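Putative adhesin (Bacteroides thetaiotaomicron, PDB 4QDG) probably serves as a pilus-associated anchor or adhesin of the FimB/Mfa2 family, a lipoprotein of the outer membrane that binds magnesium ions. Local coordinates at residues 107-112 and 188-193; 179-182 and 186-189; 254-259 and 279-284. One frame throughout, in Å; residues are numbered along the deposited sequence.

Interaction 1 (107-112 and 188-193); sequences QVELDS and LENGMV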
loop_
_atom_site.group_PDB
_atom_site.type_symbol
_atom_site.label_atom_id
_atom_site.label_comp_id
_atom_site.label_asym_id
_atom_site.label_seq_id
_atom_site.Cartn_x
_atom_site.Cartn_y
_atom_site.Cartn_z
ATOM N N GLN A 107 -0.568 -17.336 0.934
ATOM C CA GLN A 107 -1.386 -16.287 0.385
ATOM C C GLN A 107 -1.810 -15.370 1.518
ATOM O O GLN A 107 -1.979 -15.845 2.647
ATOM C CB GLN A 107 -2.617 -16.855 -0.323
ATOM C CG GLN A 107 -2.289 -17.586 -1.606
ATOM C CD GLN A 107 -3.506 -18.032 -2.358
ATOM O OE1 GLN A 107 -4.656 -17.816 -1.961
ATOM N NE2 GLN A 107 -3.274 -18.680 -3.471
ATOM N N VAL A 108 -1.973 -14.060 1.213
ATOM C CA VAL A 108 -2.481 -13.005 2.090
ATOM C C VAL A 108 -3.648 -12.341 1.345
ATOM O O VAL A 108 -3.513 -11.941 0.182
ATOM C CB VAL A 108 -1.388 -11.995 2.550
ATOM C CG1 VAL A 108 -1.973 -10.760 3.230
ATOM C CG2 VAL A 108 -0.399 -12.679 3.470
ATOM N N GLU A 109 -4.796 -12.244 2.010
ATOM C CA GLU A 109 -5.979 -11.632 1.432
ATOM C C GLU A 109 -6.511 -10.537 2.324
ATOM O O GLU A 109 -6.407 -10.642 3.538
ATOM C CB GLU A 109 -7.071 -12.696 1.220
ATOM C CG GLU A 109 -8.095 -12.288 0.166
ATOM C CD GLU A 109 -9.359 -13.121 0.077
ATOM O OE1 GLU A 109 -9.262 -14.368 0.129
ATOM O OE2 GLU A 109 -10.446 -12.517 -0.089
ATOM N N LEU A 110 -7.115 -9.493 1.724
ATOM C CA LEU A 110 -7.785 -8.457 2.511
ATOM C C LEU A 110 -9.042 -9.043 3.143
ATOM O O LEU A 110 -9.771 -9.794 2.494
ATOM C CB LEU A 110 -8.159 -7.245 1.632
ATOM C CG LEU A 110 -8.837 -6.050 2.337
ATOM C CD1 LEU A 110 -7.821 -5.150 3.022
ATOM C CD2 LEU A 110 -9.662 -5.236 1.374
ATOM N N ASP A 111 -9.297 -8.687 4.402
ATOM C CA ASP A 111 -10.537 -9.009 5.093
ATOM C C ASP A 111 -11.627 -8.173 4.400
ATOM O O ASP A 111 -11.546 -6.944 4.419
ATOM C CB ASP A 111 -10.390 -8.666 6.597
ATOM C CG ASP A 111 -11.572 -8.988 7.506
ATOM O OD1 ASP A 111 -12.704 -9.204 6.979
ATOM O OD2 ASP A 111 -11.380 -8.997 8.741
ATOM N N SER A 112 -12.582 -8.833 3.723
ATOM C CA SER A 112 -13.667 -8.202 2.950
ATOM C C SER A 112 -14.514 -7.179 3.755
ATOM O O SER A 112 -15.100 -6.272 3.160
ATOM C CB SER A 112 -14.583 -9.269 2.365
ATOM O OG SER A 112 -15.252 -9.994 3.389
ATOM N N LEU A 188 -2.848 -11.911 -7.229
ATOM C CA LEU A 188 -3.547 -13.047 -7.820
ATOM C C LEU A 188 -4.961 -12.635 -8.213
ATOM O O LEU A 188 -5.670 -12.101 -7.374
ATOM C CB LEU A 188 -3.611 -14.215 -6.830
ATOM C CG LEU A 188 -2.337 -15.016 -6.586
ATOM C CD1 LEU A 188 -2.577 -16.033 -5.496
ATOM C CD2 LEU A 188 -1.872 -15.762 -7.846
ATOM N N GLU A 189 -5.396 -12.926 -9.446
ATOM C CA GLU A 189 -6.749 -12.582 -9.919
ATOM C C GLU A 189 -7.815 -13.251 -9.034
ATOM O O GLU A 189 -7.817 -14.470 -8.885
ATOM C CB GLU A 189 -6.917 -12.953 -11.399
ATOM C CG GLU A 189 -8.094 -12.246 -12.045
ATOM C CD GLU A 189 -8.191 -12.315 -13.559
ATOM O OE1 GLU A 189 -7.234 -12.800 -14.206
ATOM O OE2 GLU A 189 -9.235 -11.886 -14.099
ATOM N N ASN A 190 -8.674 -12.440 -8.398
ATOM C CA ASN A 190 -9.654 -12.933 -7.429
ATOM C C ASN A 190 -11.058 -12.321 -7.634
ATOM O O ASN A 190 -12.001 -12.664 -6.910
ATOM C CB ASN A 190 -9.138 -12.616 -6.013
ATOM C CG ASN A 190 -9.865 -13.344 -4.905
ATOM O OD1 ASN A 190 -9.922 -14.573 -4.865
ATOM N ND2 ASN A 190 -10.485 -12.607 -4.013
ATOM N N GLY A 191 -11.191 -11.463 -8.634
ATOM C CA GLY A 191 -12.439 -10.772 -8.935
ATOM C C GLY A 191 -12.376 -9.325 -8.458
ATOM O O GLY A 191 -11.768 -9.011 -7.416
HETATM N N MSE A 192 -13.011 -8.434 -9.234
HETATM C CA MSE A 192 -13.062 -7.012 -8.981
HETATM C C MSE A 192 -13.669 -6.686 -7.619
HETATM O O MSE A 192 -14.637 -7.313 -7.181
HETATM C CB MSE A 192 -13.876 -6.339 -10.088
HETATM C CG MSE A 192 -13.871 -4.825 -10.008
HETATM SE SE MSE A 192 -15.270 -4.017 -11.094
HETATM C CE MSE A 192 -16.833 -4.292 -9.837
ATOM N N VAL A 193 -13.084 -5.694 -6.964
ATOM C CA VAL A 193 -13.560 -5.122 -5.697
ATOM C C VAL A 193 -13.792 -3.640 -5.949
ATOM O O VAL A 193 -13.157 -3.064 -6.833
ATOM C CB VAL A 193 -12.636 -5.361 -4.460
ATOM C CG1 VAL A 193 -12.479 -6.846 -4.168
ATOM C CG2 VAL A 193 -11.279 -4.666 -4.607
#
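Q107 meets L188 through its amide end: NE2 lies 3.4 Å from L188 CD1 and the amide carbon CD 3.8 Å from the same methyl, the two side chains crossing at about a right angle. The glutamine reaches that far because its chain is extended beyond CG (chi2 -175°). The second touch, between E109 and N190, is looser. OE2 of E109 stands 3.9 Å from N190 ND2, and the carboxylate and amide planes are turned 63° apart, polar ends near each other but too far apart for a hydrogen bond to be claimed. The stronger partner of E109 is K94, whose NZ forms a salt bridge with OE1 from the neighbouring strand 91-94.

Strand 107-110, the middle of a small antiparallel sheet between 91-94 and 180-181, is linked to the loop through L180, which the side chains of Q107, E109, L188 and N190 all touch. The loop is steadied by D177, which accepts hydrogen bonds from the backbone N of N190 and of G191.

With just 119 Å² buried and no hydrogen bond across it, this surface contact relies on van der Waals touch at L188, while the charge of E109 is probably balanced mainly by K94.

Interaction 2 (179-182 and 186-189); sequences ILFS and NLLE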
loop_
_atom_site.group_PDB
_atom_site.type_symbol
_atom_site.label_atom_id
_atom_site.label_comp_id
_atom_site.label_asym_id
_atom_site.label_seq_id
_atom_site.Cartn_x
_atom_site.Cartn_y
_atom_site.Cartn_z
ATOM N N ILE A 179 -6.778 -7.638 -4.010
ATOM C CA ILE A 179 -6.881 -7.936 -2.579
ATOM C C ILE A 179 -6.314 -9.326 -2.204
ATOM O O ILE A 179 -6.323 -9.670 -1.016
ATOM C CB ILE A 179 -8.315 -7.750 -2.026
ATOM C CG1 ILE A 179 -9.296 -8.814 -2.546
ATOM C CG2 ILE A 179 -8.804 -6.319 -2.228
ATOM C CD1 ILE A 179 -10.379 -9.157 -1.546
ATOM N N LEU A 180 -5.797 -10.091 -3.189
ATOM C CA LEU A 180 -5.191 -11.403 -2.956
ATOM C C LEU A 180 -3.737 -11.405 -3.412
ATOM O O LEU A 180 -3.455 -11.123 -4.575
ATOM C CB LEU A 180 -5.984 -12.523 -3.664
ATOM C CG LEU A 180 -5.519 -13.971 -3.408
ATOM C CD1 LEU A 180 -5.672 -14.367 -1.927
ATOM C CD2 LEU A 180 -6.290 -14.973 -4.306
ATOM N N PHE A 181 -2.826 -11.714 -2.485
ATOM C CA PHE A 181 -1.391 -11.790 -2.763
ATOM C C PHE A 181 -0.901 -13.233 -2.771
ATOM O O PHE A 181 -1.262 -13.997 -1.875
ATOM C CB PHE A 181 -0.578 -11.008 -1.707
ATOM C CG PHE A 181 -0.796 -9.522 -1.664
ATOM C CD1 PHE A 181 -1.806 -8.973 -0.878
ATOM C CD2 PHE A 181 0.048 -8.657 -2.358
ATOM C CE1 PHE A 181 -1.993 -7.588 -0.825
ATOM C CE2 PHE A 181 -0.133 -7.269 -2.292
ATOM C CZ PHE A 181 -1.139 -6.744 -1.514
ATOM N N SER A 182 -0.022 -13.593 -3.732
ATOM C CA SER A 182 0.647 -14.895 -3.704
ATOM C C SER A 182 1.866 -14.775 -2.777
ATOM O O SER A 182 2.154 -13.677 -2.286
ATOM C CB SER A 182 1.050 -15.385 -5.097
ATOM O OG SER A 182 1.755 -14.410 -5.842
ATOM N N ASN A 186 3.180 -10.951 -5.329
ATOM C CA ASN A 186 2.501 -10.576 -6.561
ATOM C C ASN A 186 0.965 -10.710 -6.359
ATOM O O ASN A 186 0.518 -11.487 -5.499
ATOM C CB ASN A 186 2.981 -11.469 -7.735
ATOM C CG ASN A 186 2.575 -10.971 -9.128
ATOM O OD1 ASN A 186 2.079 -9.844 -9.310
ATOM N ND2 ASN A 186 2.789 -11.800 -10.156
ATOM N N LEU A 187 0.162 -9.971 -7.153
ATOM C CA LEU A 187 -1.291 -10.075 -7.041
ATOM C C LEU A 187 -1.804 -11.282 -7.786
ATOM O O LEU A 187 -1.278 -11.631 -8.844
ATOM C CB LEU A 187 -2.013 -8.810 -7.569
ATOM C CG LEU A 187 -1.718 -7.508 -6.836
ATOM C CD1 LEU A 187 -2.194 -6.316 -7.649
ATOM C CD2 LEU A 187 -2.268 -7.520 -5.361
ATOM N N LEU A 188 -2.848 -11.911 -7.229
ATOM C CA LEU A 188 -3.547 -13.047 -7.820
ATOM C C LEU A 188 -4.961 -12.635 -8.213
ATOM O O LEU A 188 -5.670 -12.101 -7.374
ATOM C CB LEU A 188 -3.611 -14.215 -6.830
ATOM C CG LEU A 188 -2.337 -15.016 -6.586
ATOM C CD1 LEU A 188 -2.577 -16.033 -5.496
ATOM C CD2 LEU A 188 -1.872 -15.762 -7.846
ATOM N N GLU A 189 -5.396 -12.926 -9.446
ATOM C CA GLU A 189 -6.749 -12.582 -9.919
ATOM C C GLU A 189 -7.815 -13.251 -9.034
ATOM O O GLU A 189 -7.817 -14.470 -8.885
ATOM C CB GLU A 189 -6.917 -12.953 -11.399
ATOM C CG GLU A 189 -8.094 -12.246 -12.045
ATOM C CD GLU A 189 -8.191 -12.315 -13.559
ATOM O OE1 GLU A 189 -7.234 -12.800 -14.206
ATOM O OE2 GLU A 189 -9.235 -11.886 -14.099
HETATM O O HOH W 1 -5.994 -9.753 -6.303
#
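L180 lays its side chain aslant across L188. CB lies 3.7 Å from the carbonyl O of L188; CG then approaches L188 CB; and CD2, at the tip, rests 3.8 Å from that same CB, with L188 CD1 slightly farther off. Placing CG anti to the backbone N (chi1 -175°) carries the branch across to the neighbouring leucine. Farther along, L188 turns CG and CD1 against S182 CB, closing an apolar patch beside the backbones.

Those backbones form a short antiparallel pairing across a tight turn, F181 and L187 being a non-hydrogen-bonded pair in a single beta bridge, on the edge strand 180-181 of the three-stranded sheet. Two nearly straight hydrogen bonds flank the bridge: L188 N to L180 O, and S182 N to N186 O, both 2.8 Å. In addition, F181 CA makes a CA-H...O contact with N186 O, 3.3 Å away. A water accepts from L180 N and binds L188 O, standing in for the second direct bond of the L180-L188 pair.

Across the other face of the backbones, F181 and L187 run side by side. L187 CD2 sits over the ring face, 4.0 Å from its centroid and 22° off the normal, as a CH-pi contact. S182 OG is hydrogen-bonded to D184 OD1 in the connecting turn, while N186 OD1 takes a weak bond from L187 N.

Interaction 3 (254-259 and 279-284); sequences NYLLML and WSMIFF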
loop_
_atom_site.group_PDB
_atom_site.type_symbol
_atom_site.label_atom_id
_atom_site.label_comp_id
_atom_site.label_asym_id
_atom_site.label_seq_id
_atom_site.Cartn_x
_atom_site.Cartn_y
_atom_site.Cartn_z
ATOM N N ASN A 254 -2.234 4.477 -15.155
ATOM C CA ASN A 254 -1.750 5.267 -16.287
ATOM C C ASN A 254 -1.613 6.744 -15.945
ATOM O O ASN A 254 -0.634 7.368 -16.344
ATOM C CB ASN A 254 -2.701 5.129 -17.480
ATOM C CG ASN A 254 -2.710 3.760 -18.110
ATOM O OD1 ASN A 254 -2.229 2.765 -17.556
ATOM N ND2 ASN A 254 -3.329 3.672 -19.263
ATOM N N TYR A 255 -2.583 7.285 -15.195
ATOM C CA TYR A 255 -2.612 8.688 -14.786
ATOM C C TYR A 255 -1.510 8.937 -13.774
ATOM O O TYR A 255 -0.778 9.882 -13.964
ATOM C CB TYR A 255 -4.013 9.081 -14.258
ATOM C CG TYR A 255 -4.922 9.574 -15.361
ATOM C CD1 TYR A 255 -5.361 8.713 -16.368
ATOM C CD2 TYR A 255 -5.249 10.923 -15.471
ATOM C CE1 TYR A 255 -6.136 9.174 -17.432
ATOM C CE2 TYR A 255 -5.987 11.403 -16.553
ATOM C CZ TYR A 255 -6.453 10.519 -17.518
ATOM O OH TYR A 255 -7.234 10.980 -18.554
ATOM N N LEU A 256 -1.271 8.014 -12.831
ATOM C CA LEU A 256 -0.195 8.208 -11.834
ATOM C C LEU A 256 1.179 8.130 -12.480
ATOM O O LEU A 256 2.092 8.828 -12.059
ATOM C CB LEU A 256 -0.265 7.205 -10.658
ATOM C CG LEU A 256 -1.558 7.144 -9.855
ATOM C CD1 LEU A 256 -1.491 6.011 -8.859
ATOM C CD2 LEU A 256 -1.853 8.458 -9.166
ATOM N N LEU A 257 1.315 7.267 -13.494
ATOM C CA LEU A 257 2.565 7.081 -14.209
ATOM C C LEU A 257 2.856 8.315 -15.084
ATOM O O LEU A 257 4.000 8.466 -15.483
ATOM C CB LEU A 257 2.553 5.765 -15.034
ATOM C CG LEU A 257 2.571 4.431 -14.239
ATOM C CD1 LEU A 257 2.426 3.226 -15.178
ATOM C CD2 LEU A 257 3.822 4.290 -13.360
HETATM N N MSE A 258 1.865 9.227 -15.319
HETATM C CA MSE A 258 2.152 10.486 -16.045
HETATM C C MSE A 258 2.989 11.403 -15.125
HETATM O O MSE A 258 3.760 12.213 -15.627
HETATM C CB MSE A 258 0.896 11.228 -16.545
HETATM C CG MSE A 258 0.097 10.493 -17.587
HETATM SE SE MSE A 258 -1.722 11.294 -17.727
HETATM C CE MSE A 258 -2.551 9.884 -18.975
ATOM N N LEU A 259 2.874 11.229 -13.782
ATOM C CA LEU A 259 3.711 11.970 -12.853
ATOM C C LEU A 259 5.143 11.386 -12.906
ATOM O O LEU A 259 6.111 12.140 -12.917
ATOM C CB LEU A 259 3.146 11.928 -11.416
ATOM C CG LEU A 259 4.027 12.597 -10.335
ATOM C CD1 LEU A 259 4.021 14.104 -10.512
ATOM C CD2 LEU A 259 3.535 12.260 -8.943
ATOM N N TRP A 279 -0.905 9.482 -2.159
ATOM C CA TRP A 279 -1.234 10.074 -3.451
ATOM C C TRP A 279 -2.305 11.120 -3.331
ATOM O O TRP A 279 -3.221 10.982 -2.513
ATOM C CB TRP A 279 -1.741 8.973 -4.395
ATOM C CG TRP A 279 -0.841 7.776 -4.532
ATOM C CD1 TRP A 279 -0.910 6.612 -3.822
ATOM C CD2 TRP A 279 0.189 7.589 -5.511
ATOM N NE1 TRP A 279 0.048 5.732 -4.261
ATOM C CE2 TRP A 279 0.734 6.299 -5.304
ATOM C CE3 TRP A 279 0.745 8.411 -6.513
ATOM C CZ2 TRP A 279 1.779 5.791 -6.090
ATOM C CZ3 TRP A 279 1.784 7.910 -7.287
ATOM C CH2 TRP A 279 2.292 6.615 -7.067
ATOM N N SER A 280 -2.241 12.142 -4.185
ATOM C CA SER A 280 -3.273 13.172 -4.228
ATOM C C SER A 280 -3.501 13.573 -5.661
ATOM O O SER A 280 -2.552 13.619 -6.457
ATOM C CB SER A 280 -2.969 14.364 -3.324
ATOM O OG SER A 280 -1.862 15.134 -3.747
HETATM N N MSE A 281 -4.769 13.737 -6.029
HETATM C CA MSE A 281 -5.118 14.080 -7.404
HETATM C C MSE A 281 -6.175 15.160 -7.431
HETATM O O MSE A 281 -7.259 14.973 -6.885
HETATM C CB MSE A 281 -5.610 12.856 -8.167
HETATM C CG MSE A 281 -4.651 11.693 -8.167
HETATM SE SE MSE A 281 -5.475 10.178 -9.081
HETATM C CE MSE A 281 -5.176 10.760 -10.939
ATOM N N ILE A 282 -5.866 16.272 -8.088
ATOM C CA ILE A 282 -6.799 17.390 -8.208
ATOM C C ILE A 282 -7.335 17.434 -9.632
ATOM O O ILE A 282 -6.559 17.545 -10.581
ATOM C CB ILE A 282 -6.194 18.756 -7.785
ATOM C CG1 ILE A 282 -5.590 18.672 -6.355
ATOM C CG2 ILE A 282 -7.264 19.852 -7.881
ATOM C CD1 ILE A 282 -4.734 19.834 -5.977
ATOM N N PHE A 283 -8.662 17.331 -9.756
ATOM C CA PHE A 283 -9.371 17.440 -11.020
ATOM C C PHE A 283 -10.082 18.797 -11.037
ATOM O O PHE A 283 -10.729 19.173 -10.054
ATOM C CB PHE A 283 -10.354 16.267 -11.213
ATOM C CG PHE A 283 -9.704 14.899 -11.302
ATOM C CD1 PHE A 283 -9.384 14.184 -10.152
ATOM C CD2 PHE A 283 -9.443 14.313 -12.534
ATOM C CE1 PHE A 283 -8.783 12.920 -10.235
ATOM C CE2 PHE A 283 -8.841 13.055 -12.616
ATOM C CZ PHE A 283 -8.523 12.361 -11.462
ATOM N N PHE A 284 -9.942 19.540 -12.137
ATOM C CA PHE A 284 -10.566 20.863 -12.252
ATOM C C PHE A 284 -11.886 20.750 -13.004
ATOM O O PHE A 284 -11.977 20.022 -13.996
ATOM C CB PHE A 284 -9.616 21.887 -12.892
ATOM C CG PHE A 284 -8.377 22.059 -12.051
ATOM C CD1 PHE A 284 -8.371 22.934 -10.963
ATOM C CD2 PHE A 284 -7.239 21.298 -12.295
ATOM C CE1 PHE A 284 -7.233 23.072 -10.167
ATOM C CE2 PHE A 284 -6.122 21.407 -11.481
ATOM C CZ PHE A 284 -6.127 22.281 -10.412
#
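L256 points from helix 252-263 onto the indole of W279, the central contact where this helix packs across strand 278-285 in a domain consistent with the transthyretin-like fold to whose clan the Mfa2 family is assigned. The short segments run at 100° to each other with their axes 10.8 Å apart, so the helix lies nearly crosswise to the strand and few of its residues touch it.

The leucine and the tryptophan cross obliquely. CD1 of L256 stands over the six-membered ring, 3.9 Å from its centroid and only 6° off the normal, a CH-pi contact made almost straight down onto the face. The other methyl, CD2, lies 3.7 Å from W279 CE3, while L256 CB approaches CZ3. One leucine fork thus spans the benzene half of the indole and the next inward-facing residue of the strand.

That residue is M281, a selenomethionine, whose side chain crosses L256 at about a right angle. Its selenium is 4.0 Å from L256 CD2. Beyond it the chain bends (chi3 79°), and the terminal methyl reaches the helix at Y255.

The four touching residues are buried, and nothing but apolar contact joins the two segments. The indole N-H of W279 has its partner outside the two segments: NE1 donates to OD1 of N151, a residue of the magnesium site completed by L273 and E276, and the metal ion itself lies about 4 Å from the tryptophan side chain. The indole thus has L256 over one face while its N-H is bonded to a magnesium ligand. F272 also meets the tryptophan, its ring plane at about 75° to the indole. On the helix side, M281 CE ends 3.9 Å from Y255 CB.

Overall arrangement
Interactions 1 and 2 are neighbours, their centres 6 Å apart: they share L188 and E189, and strands 107-110 and 180-181 pair in the same small sheet, with V108 O and F181 N probably hydrogen-bonded at 2.8 Å. Interaction 1 is a thin surface touch of mixed polarity, whereas interaction 2, partly buried, depends on backbone hydrogen bonds with apolar flanks. Interaction 3 stands apart, about 25 Å from interaction 1 and 24 Å from interaction 2 between centres. Buried and wholly apolar, it joins helix 252-263 to strand 278-285, outside that small sheet. Both interactions 2 and 3 set a methyl over an aromatic face, but only interaction 3 directly borders a magnesium site.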